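Local coordinates for metallo-beta-lactamase superfamily protein (Thermus thermophilus, PDB 2ZWR) that binds a pair of zinc ions in a metallo-beta-lactamase fold and probably acts as a hydrolase, at residues Val3-Leu8 against Asn14-Glu19; Ala55-Val60 against Arg92-Ala97; Pro82-Ala87 against Leu103-Leu108. All coordinates share one frame; numbering follows the deposited sequence.

Contact 1 of 3, residues Val3-Leu8 against Asn14-Glu19; sequences VFPVTL and NAYLVE
F4 and L17 face each other as a hydrogen-bonded antiparallel pair, F4 N giving its hydrogen to L17 O at 2.8 Å and L17 N returning one to F4 O at 2.9 Å. Two residues on, V6 and A15 repeat the exchange, with V6 N to A15 O and A15 N to V6 O. Between these pairs sits P5, which has no N-H to give; it falls at a non-hydrogen-bonded position opposite Y16, so the bonding pattern loses nothing, and its CA instead lies 3.3 Å from A15 O in a CA-H...O contact.

Side chains alternate between the two faces of the sheet. On the face of V3, P5, T7, N14, Y16 and V18, the Y16 ring receives P5 CB obliquely, 3.6 Å from Y16 CE1, while V3 CG1 comes within 3.9 Å of Y16 CD1. V3 places CG1 there by setting it anti to the backbone N (chi1 180°). The T7 and N14 side chains run alongside each other.

On the other face, V6 CG1 reaches A15 CB at 3.8 Å, and L8 CD1 bends in to 3.6 Å from the same methyl, so A15 is touched by two branched side chains. The F4 ring turns its edge to L17 O, which lies in the ring plane.

The Y16 hydroxyl is held by a hydrogen bond to P182 O, and its ring meets F141 and H181 edge-to-face. This beta hairpin forms one margin of a mixed sheet: strand 2-8 is outermost, and strand 13-20 continues the pairing to strand 23-27. Helix 33-43 packs over the F4, V6 and L17 face, whereas V3 and V18 lean on strand 139-143 of the second sheet.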
loop_
_atom_site.group_PDB
_atom_site.type_symbol
_atom_site.label_atom_id
_atom_site.label_comp_id
_atom_site.label_asym_id
_atom_site.label_seq_id
_atom_site.Cartn_x
_atom_site.Cartn_y
_atom_site.Cartn_z
ATOM N N VAL A 3 -6.842 -11.837 -6.009
ATOM C CA VAL A 3 -5.763 -11.120 -5.315
ATOM C C VAL A 3 -4.483 -11.929 -5.348
ATOM O O VAL A 3 -4.456 -13.070 -4.873
ATOM C CB VAL A 3 -6.139 -10.811 -3.824
ATOM C CG1 VAL A 3 -5.004 -10.070 -3.103
ATOM C CG2 VAL A 3 -7.449 -10.025 -3.749
ATOM N N PHE A 4 -3.428 -11.330 -5.902
ATOM C CA PHE A 4 -2.116 -11.966 -5.985
ATOM C C PHE A 4 -1.036 -11.171 -5.240
ATOM O O PHE A 4 -0.517 -10.166 -5.757
ATOM C CB PHE A 4 -1.727 -12.218 -7.447
ATOM C CG PHE A 4 -2.692 -13.104 -8.179
ATOM C CD1 PHE A 4 -2.524 -14.481 -8.185
ATOM C CD2 PHE A 4 -3.782 -12.563 -8.855
ATOM C CE1 PHE A 4 -3.423 -15.303 -8.866
ATOM C CE2 PHE A 4 -4.688 -13.382 -9.533
ATOM C CZ PHE A 4 -4.504 -14.748 -9.533
ATOM N N PRO A 5 -0.705 -11.617 -4.010
ATOM C CA PRO A 5 0.316 -10.969 -3.195
ATOM C C PRO A 5 1.704 -11.409 -3.609
ATOM O O PRO A 5 1.897 -12.554 -4.034
ATOM C CB PRO A 5 0.026 -11.487 -1.774
ATOM C CG PRO A 5 -1.219 -12.351 -1.894
ATOM C CD PRO A 5 -1.302 -12.767 -3.311
ATOM N N VAL A 6 2.668 -10.509 -3.472
ATOM C CA VAL A 6 4.070 -10.865 -3.670
ATOM C C VAL A 6 4.942 -10.044 -2.721
ATOM O O VAL A 6 4.750 -8.832 -2.573
ATOM C CB VAL A 6 4.503 -10.729 -5.157
ATOM C CG1 VAL A 6 4.324 -9.281 -5.668
ATOM C CG2 VAL A 6 5.948 -11.257 -5.367
ATOM N N THR A 7 5.865 -10.716 -2.047
ATOM C CA THR A 7 6.752 -10.053 -1.100
ATOM C C THR A 7 8.018 -9.590 -1.817
ATOM O O THR A 7 8.611 -10.347 -2.588
ATOM C CB THR A 7 7.053 -10.958 0.105
ATOM O OG1 THR A 7 5.811 -11.328 0.703
ATOM C CG2 THR A 7 7.912 -10.247 1.154
ATOM N N LEU A 8 8.414 -8.341 -1.565
ATOM C CA LEU A 8 9.436 -7.670 -2.364
ATOM C C LEU A 8 10.456 -6.923 -1.528
ATOM O O LEU A 8 10.103 -6.262 -0.553
ATOM C CB LEU A 8 8.782 -6.684 -3.349
ATOM C CG LEU A 8 7.703 -7.191 -4.320
ATOM C CD1 LEU A 8 7.037 -6.012 -4.977
ATOM C CD2 LEU A 8 8.291 -8.150 -5.370
ATOM N N ASN A 14 4.857 -6.174 1.004
ATOM C CA ASN A 14 3.851 -6.865 0.182
ATOM C C ASN A 14 3.188 -5.976 -0.888
ATOM O O ASN A 14 2.486 -4.995 -0.561
ATOM C CB ASN A 14 2.736 -7.495 1.048
ATOM C CG ASN A 14 3.266 -8.402 2.167
ATOM O OD1 ASN A 14 2.695 -8.430 3.263
ATOM N ND2 ASN A 14 4.332 -9.154 1.895
ATOM N N ALA A 15 3.395 -6.344 -2.154
ATOM C CA ALA A 15 2.644 -5.796 -3.281
ATOM C C ALA A 15 1.418 -6.665 -3.561
ATOM O O ALA A 15 1.413 -7.851 -3.243
ATOM C CB ALA A 15 3.518 -5.719 -4.531
ATOM N N TYR A 16 0.384 -6.076 -4.151
ATOM C CA TYR A 16 -0.821 -6.824 -4.485
ATOM C C TYR A 16 -1.243 -6.506 -5.901
ATOM O O TYR A 16 -1.497 -5.344 -6.230
ATOM C CB TYR A 16 -1.972 -6.535 -3.489
ATOM C CG TYR A 16 -1.642 -6.936 -2.057
ATOM C CD1 TYR A 16 -1.879 -8.237 -1.599
ATOM C CD2 TYR A 16 -1.057 -6.027 -1.177
ATOM C CE1 TYR A 16 -1.544 -8.620 -0.286
ATOM C CE2 TYR A 16 -0.720 -6.403 0.134
ATOM C CZ TYR A 16 -0.968 -7.699 0.566
ATOM O OH TYR A 16 -0.643 -8.064 1.859
ATOM N N LEU A 17 -1.274 -7.541 -6.738
ATOM C CA LEU A 17 -1.863 -7.469 -8.064
ATOM C C LEU A 17 -3.302 -7.951 -7.928
ATOM O O LEU A 17 -3.557 -9.097 -7.587
ATOM C CB LEU A 17 -1.074 -8.320 -9.064
ATOM C CG LEU A 17 -1.575 -8.372 -10.516
ATOM C CD1 LEU A 17 -1.544 -6.996 -11.206
ATOM C CD2 LEU A 17 -0.790 -9.428 -11.333
ATOM N N VAL A 18 -4.237 -7.047 -8.168
ATOM C CA VAL A 18 -5.638 -7.283 -7.840
ATOM C C VAL A 18 -6.473 -7.115 -9.100
ATOM O O VAL A 18 -6.393 -6.080 -9.769
ATOM C CB VAL A 18 -6.151 -6.279 -6.760
ATOM C CG1 VAL A 18 -7.608 -6.565 -6.395
ATOM C CG2 VAL A 18 -5.248 -6.301 -5.513
ATOM N N GLU A 19 -7.268 -8.129 -9.416
ATOM C CA GLU A 19 -8.235 -8.022 -10.504
ATOM C C GLU A 19 -9.495 -7.361 -9.958
ATOM O O GLU A 19 -10.117 -7.876 -9.050
ATOM C CB GLU A 19 -8.549 -9.396 -11.118
ATOM C CG GLU A 19 -9.343 -9.311 -12.441
ATOM C CD GLU A 19 -9.419 -10.640 -13.216
ATOM O OE1 GLU A 19 -9.119 -11.717 -12.638
ATOM O OE2 GLU A 19 -9.788 -10.597 -14.417
#

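Contact 2 of 3, residues Ala55-Val60 against Arg92-Ala97; sequences AHFDHV and RAWGLA. With ZN (zinc ion), chain C; ZN (zinc ion), chain D.
The metal-binding loop of the metallo-beta-lactamase fold, with its HxHxDH signature, supplies F57 to this contact from between metal ligands H56 and D58. F57 CE1 comes to 3.5 Å from W94 CD1, and F57 CE2 lies 4.0 Å from L96 CD1. The F57 ring meets the five-membered ring of W94 obliquely, their planes at 38°, and the two side chains cross at about a right angle. F57 has CG between its backbone N and carbonyl carbon (chi1 73°), which carries the ring outward while its neighbours turn to the metals. H56 ND1 binds one zinc ion at 2.2 Å; D58 OD2 and H59 NE2 bind the other. A water bridges both ions and donates a hydrogen bond to D58 OD1, so the D58 carboxylate holds metal and water with separate oxygens. H54, H125, D144 and H184 complete the site, with D144 shared by the two ions; D28 OD2, hydrogen-bonded to H59 ND1, helps orient that imidazole from the second shell. W94 and L96 flank G95, whose Schellman motif ends helix 87-93; A87, A90 and A91 of that helix also touch F57, which thus joins the loop before helix 63-70 to the helix end at the surface.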
loop_
_atom_site.group_PDB
_atom_site.type_symbol
_atom_site.label_atom_id
_atom_site.label_comp_id
_atom_site.label_asym_id
_atom_site.label_seq_id
_atom_site.Cartn_x
_atom_site.Cartn_y
_atom_site.Cartn_z
ATOM N N ALA A 55 4.018 6.360 0.571
ATOM C CA ALA A 55 5.237 6.555 -0.231
ATOM C C ALA A 55 6.560 6.390 0.514
ATOM O O ALA A 55 7.565 6.965 0.105
ATOM C CB ALA A 55 5.206 7.901 -0.940
ATOM N N HIS A 56 6.588 5.604 1.590
ATOM C CA HIS A 56 7.872 5.103 2.066
ATOM C C HIS A 56 8.558 4.324 0.938
ATOM O O HIS A 56 7.891 3.647 0.130
ATOM C CB HIS A 56 7.721 4.231 3.297
ATOM C CG HIS A 56 7.376 4.997 4.524
ATOM N ND1 HIS A 56 6.664 4.442 5.567
ATOM C CD2 HIS A 56 7.620 6.284 4.871
ATOM C CE1 HIS A 56 6.499 5.353 6.512
ATOM N NE2 HIS A 56 7.067 6.475 6.113
ATOM N N PHE A 57 9.881 4.436 0.888
ATOM C CA PHE A 57 10.673 3.868 -0.201
ATOM C C PHE A 57 10.466 2.371 -0.450
ATOM O O PHE A 57 10.605 1.913 -1.593
ATOM C CB PHE A 57 12.165 4.211 -0.047
ATOM C CG PHE A 57 12.888 3.449 1.059
ATOM C CD1 PHE A 57 13.172 4.071 2.272
ATOM C CD2 PHE A 57 13.339 2.139 0.861
ATOM C CE1 PHE A 57 13.861 3.397 3.297
ATOM C CE2 PHE A 57 14.031 1.449 1.879
ATOM C CZ PHE A 57 14.291 2.082 3.097
ATOM N N ASP A 58 10.139 1.611 0.599
ATOM C CA ASP A 58 9.904 0.168 0.442
ATOM C C ASP A 58 8.588 -0.152 -0.269
ATOM O O ASP A 58 8.317 -1.313 -0.588
ATOM C CB ASP A 58 10.024 -0.581 1.788
ATOM C CG ASP A 58 9.071 -0.046 2.856
ATOM O OD1 ASP A 58 9.007 1.181 3.065
ATOM O OD2 ASP A 58 8.384 -0.862 3.495
ATOM N N HIS A 59 7.784 0.874 -0.540
ATOM C CA HIS A 59 6.508 0.695 -1.232
ATOM C C HIS A 59 6.521 1.229 -2.666
ATOM O O HIS A 59 5.573 1.000 -3.422
ATOM C CB HIS A 59 5.359 1.303 -0.401
ATOM C CG HIS A 59 5.109 0.567 0.882
ATOM N ND1 HIS A 59 4.046 -0.295 1.056
ATOM C CD2 HIS A 59 5.823 0.518 2.030
ATOM C CE1 HIS A 59 4.108 -0.832 2.261
ATOM N NE2 HIS A 59 5.183 -0.363 2.869
ATOM N N VAL A 60 7.599 1.921 -3.047
ATOM C CA VAL A 60 7.641 2.649 -4.339
ATOM C C VAL A 60 8.888 2.373 -5.202
ATOM O O VAL A 60 9.051 2.963 -6.277
ATOM C CB VAL A 60 7.472 4.197 -4.140
ATOM C CG1 VAL A 60 6.145 4.532 -3.426
ATOM C CG2 VAL A 60 8.671 4.789 -3.377
ATOM N N ARG A 92 18.702 5.515 -0.129
ATOM C CA ARG A 92 20.154 5.705 -0.251
ATOM C C ARG A 92 20.867 5.842 1.090
ATOM O O ARG A 92 22.012 5.410 1.227
ATOM C CB ARG A 92 20.463 6.918 -1.137
ATOM C CG ARG A 92 21.950 7.128 -1.453
ATOM C CD ARG A 92 22.152 8.385 -2.294
ATOM N NE ARG A 92 21.407 8.297 -3.548
ATOM C CZ ARG A 92 21.162 9.313 -4.371
ATOM N NH1 ARG A 92 21.608 10.533 -4.090
ATOM N NH2 ARG A 92 20.467 9.100 -5.484
ATOM N N ALA A 93 20.182 6.441 2.063
ATOM C CA ALA A 93 20.697 6.636 3.429
ATOM C C ALA A 93 20.862 5.319 4.173
ATOM O O ALA A 93 21.716 5.197 5.047
ATOM C CB ALA A 93 19.769 7.556 4.214
ATOM N N TRP A 94 20.020 4.348 3.834
ATOM C CA TRP A 94 20.153 2.982 4.336
ATOM C C TRP A 94 21.116 2.134 3.502
ATOM O O TRP A 94 21.265 0.941 3.761
ATOM C CB TRP A 94 18.781 2.316 4.390
ATOM C CG TRP A 94 17.899 2.938 5.413
ATOM C CD1 TRP A 94 16.811 3.741 5.193
ATOM C CD2 TRP A 94 18.054 2.847 6.831
ATOM N NE1 TRP A 94 16.259 4.131 6.393
ATOM C CE2 TRP A 94 17.009 3.600 7.415
ATOM C CE3 TRP A 94 18.969 2.186 7.671
ATOM C CZ2 TRP A 94 16.854 3.716 8.803
ATOM C CZ3 TRP A 94 18.812 2.301 9.052
ATOM C CH2 TRP A 94 17.759 3.063 9.601
ATOM N N GLY A 95 21.756 2.743 2.509
ATOM C CA GLY A 95 22.665 2.018 1.606
ATOM C C GLY A 95 21.959 1.241 0.496
ATOM O O GLY A 95 22.559 0.366 -0.136
ATOM N N LEU A 96 20.685 1.566 0.254
ATOM C CA LEU A 96 19.875 0.855 -0.728
ATOM C C LEU A 96 19.614 1.672 -1.982
ATOM O O LEU A 96 19.394 2.881 -1.912
ATOM C CB LEU A 96 18.555 0.382 -0.104
ATOM C CG LEU A 96 18.673 -0.516 1.136
ATOM C CD1 LEU A 96 17.305 -0.781 1.743
ATOM C CD2 LEU A 96 19.406 -1.834 0.850
ATOM N N ALA A 97 19.636 0.995 -3.131
ATOM C CA ALA A 97 19.456 1.654 -4.414
ATOM C C ALA A 97 18.072 1.393 -4.995
ATOM O O ALA A 97 17.717 0.243 -5.278
ATOM C CB ALA A 97 20.525 1.205 -5.407
HETATM ZN ZN ZN C . 6.368 -0.578 4.605
HETATM ZN ZN ZN D . 5.731 2.495 5.625
HETATM O O HOH W 1 7.158 1.095 5.072
#

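Contact 3 of 3, residues Pro82-Ala87 against Leu103-Leu108; sequences PLYEGA and LPVRPL
Y84 reaches from helix 81-85 toward L103 and V105: rotation about its CA-CB bond sets CG anti to the backbone N (chi1 -178°), sending the ring to that side. Past CG, Y84 CD2 is the first ring atom to approach the other segment, 4.1 Å from V105 CG1. Next along the same side of the ring, Y84 CE2 has two neighbours: V105 CG1 at 3.6 Å, and L103 CD2 at 4.1 Å, which approaches obliquely. Y84 CZ is likewise 3.6 Å from V105 CG1. This methyl lies over one face of the ring in a CH-pi contact, V105 CG1 being 4.0 Å from the centroid of the Y84 ring and 29° off its normal, displaced toward the CE2-CZ bond. V105 presents it with CG1 anti to the carbonyl carbon (chi1 -55°).

In fold terms, a short helix following strand 74-76 is here laid against the chain that enters strand 106-107, the outermost strand of the sheet that begins with the N-terminal hairpin. V74 and L76 of strand 74-76 also touch the Y84 side chain, and V74 touches V105. The L103-P104 peptide bond is cis, and P104 stands between the two residues that meet the tyrosine.

At its tip, Y84 OH lies 3.8 Å from V105 CG1, but its polar partner is P102 O, to which it is hydrogen-bonded; that bond ties the hydroxyl to the chain just before L103. One residue further along the helix, E85 runs extended beyond CG and crosses L103 at about a right angle, E85 OE2 standing 3.9 Å from L103 CD1.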
loop_
_atom_site.group_PDB
_atom_site.type_symbol
_atom_site.label_atom_id
_atom_site.label_comp_id
_atom_site.label_asym_id
_atom_site.label_seq_id
_atom_site.Cartn_x
_atom_site.Cartn_y
_atom_site.Cartn_z
ATOM N N PRO A 82 5.919 14.641 -0.626
ATOM C CA PRO A 82 7.301 14.883 -0.199
ATOM C C PRO A 82 8.079 13.594 0.055
ATOM O O PRO A 82 9.255 13.518 -0.293
ATOM C CB PRO A 82 7.134 15.700 1.091
ATOM C CG PRO A 82 5.806 16.388 0.903
ATOM C CD PRO A 82 4.963 15.323 0.273
ATOM N N LEU A 83 7.421 12.589 0.629
ATOM C CA LEU A 83 8.028 11.279 0.808
ATOM C C LEU A 83 8.333 10.623 -0.544
ATOM O O LEU A 83 9.408 10.054 -0.745
ATOM C CB LEU A 83 7.127 10.370 1.649
ATOM C CG LEU A 83 6.917 10.676 3.131
ATOM C CD1 LEU A 83 5.874 9.738 3.719
ATOM C CD2 LEU A 83 8.209 10.579 3.922
ATOM N N TYR A 84 7.385 10.734 -1.469
ATOM C CA TYR A 84 7.492 10.113 -2.778
ATOM C C TYR A 84 8.655 10.714 -3.556
ATOM O O TYR A 84 9.458 9.989 -4.145
ATOM C CB TYR A 84 6.173 10.286 -3.526
ATOM C CG TYR A 84 6.071 9.653 -4.894
ATOM C CD1 TYR A 84 5.624 8.339 -5.049
ATOM C CD2 TYR A 84 6.376 10.386 -6.037
ATOM C CE1 TYR A 84 5.500 7.767 -6.321
ATOM C CE2 TYR A 84 6.265 9.836 -7.294
ATOM C CZ TYR A 84 5.817 8.528 -7.435
ATOM O OH TYR A 84 5.720 7.995 -8.700
ATOM N N GLU A 85 8.758 12.036 -3.515
ATOM C CA GLU A 85 9.774 12.764 -4.265
ATOM C C GLU A 85 11.208 12.475 -3.825
ATOM O O GLU A 85 12.113 12.483 -4.652
ATOM C CB GLU A 85 9.478 14.264 -4.215
ATOM C CG GLU A 85 8.220 14.626 -5.004
ATOM C CD GLU A 85 7.770 16.053 -4.801
ATOM O OE1 GLU A 85 7.865 16.561 -3.660
ATOM O OE2 GLU A 85 7.301 16.668 -5.793
ATOM N N GLY A 86 11.406 12.225 -2.532
ATOM C CA GLY A 86 12.724 11.925 -1.997
ATOM C C GLY A 86 12.968 10.473 -1.634
ATOM O O GLY A 86 13.936 10.181 -0.950
ATOM N N ALA A 87 12.121 9.561 -2.115
ATOM C CA ALA A 87 12.169 8.159 -1.699
ATOM C C ALA A 87 13.507 7.492 -1.995
ATOM O O ALA A 87 13.978 6.681 -1.212
ATOM C CB ALA A 87 11.029 7.360 -2.325
ATOM N N LEU A 103 7.327 11.431 -11.610
ATOM C CA LEU A 103 6.223 12.381 -11.562
ATOM C C LEU A 103 5.669 12.613 -12.969
ATOM O O LEU A 103 6.398 12.441 -13.948
ATOM C CB LEU A 103 6.696 13.691 -10.940
ATOM C CG LEU A 103 7.026 13.563 -9.448
ATOM C CD1 LEU A 103 8.064 14.587 -9.042
ATOM C CD2 LEU A 103 5.766 13.675 -8.593
ATOM N N PRO A 104 4.383 13.016 -13.078
ATOM C CA PRO A 104 3.453 13.343 -11.998
ATOM C C PRO A 104 2.679 12.136 -11.458
ATOM O O PRO A 104 2.702 11.053 -12.055
ATOM C CB PRO A 104 2.495 14.319 -12.681
ATOM C CG PRO A 104 2.386 13.774 -14.050
ATOM C CD PRO A 104 3.748 13.208 -14.394
ATOM N N VAL A 105 2.014 12.331 -10.321
ATOM C CA VAL A 105 1.088 11.340 -9.792
ATOM C C VAL A 105 -0.339 11.877 -9.872
ATOM O O VAL A 105 -0.539 13.086 -9.976
ATOM C CB VAL A 105 1.433 10.912 -8.332
ATOM C CG1 VAL A 105 2.865 10.433 -8.245
ATOM C CG2 VAL A 105 1.194 12.047 -7.346
ATOM N N ARG A 106 -1.309 10.969 -9.826
ATOM C CA ARG A 106 -2.721 11.313 -9.717
ATOM C C ARG A 106 -3.128 11.234 -8.252
ATOM O O ARG A 106 -2.669 10.348 -7.528
ATOM C CB ARG A 106 -3.584 10.369 -10.561
ATOM C CG ARG A 106 -3.267 10.446 -12.047
ATOM C CD ARG A 106 -4.140 9.528 -12.868
ATOM N NE ARG A 106 -3.800 9.585 -14.296
ATOM C CZ ARG A 106 -4.457 8.928 -15.252
ATOM N NH1 ARG A 106 -5.484 8.138 -14.944
ATOM N NH2 ARG A 106 -4.078 9.047 -16.513
ATOM N N PRO A 107 -3.962 12.183 -7.799
ATOM C CA PRO A 107 -4.289 12.246 -6.380
ATOM C C PRO A 107 -5.302 11.215 -5.861
ATOM O O PRO A 107 -6.196 10.751 -6.588
ATOM C CB PRO A 107 -4.838 13.668 -6.210
ATOM C CG PRO A 107 -5.362 14.034 -7.527
ATOM C CD PRO A 107 -4.595 13.270 -8.565
ATOM N N LEU A 108 -5.128 10.870 -4.598
ATOM C CA LEU A 108 -6.118 10.133 -3.838
ATOM C C LEU A 108 -6.689 11.085 -2.783
ATOM O O LEU A 108 -6.072 12.108 -2.471
ATOM C CB LEU A 108 -5.485 8.904 -3.177
ATOM C CG LEU A 108 -4.977 7.795 -4.110
ATOM C CD1 LEU A 108 -4.222 6.740 -3.314
ATOM C CD2 LEU A 108 -6.122 7.173 -4.901
#

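Contact 1 is backbone pairing within one sheet and is partly buried, whereas contact 2 is a surface meeting of apolar side chains without a hydrogen bond across it, and contact 3, partly buried, is likewise apolar. Contacts 1 and 3 reach the same sheet at its two outermost strands, 2-8 and 106-107; the contact centres lie about 21 Å apart. Contacts 2 and 3 touch directly: F57 CB lies 3.3 Å from A87 O, and A55 packs on L83 and Y84. Their segments alternate along the chain, and they share helix 87-93, which begins at A87 of contact 3, directly after helix 81-85, and ends in contact 2. Contact 1 closes earlier and touches neither.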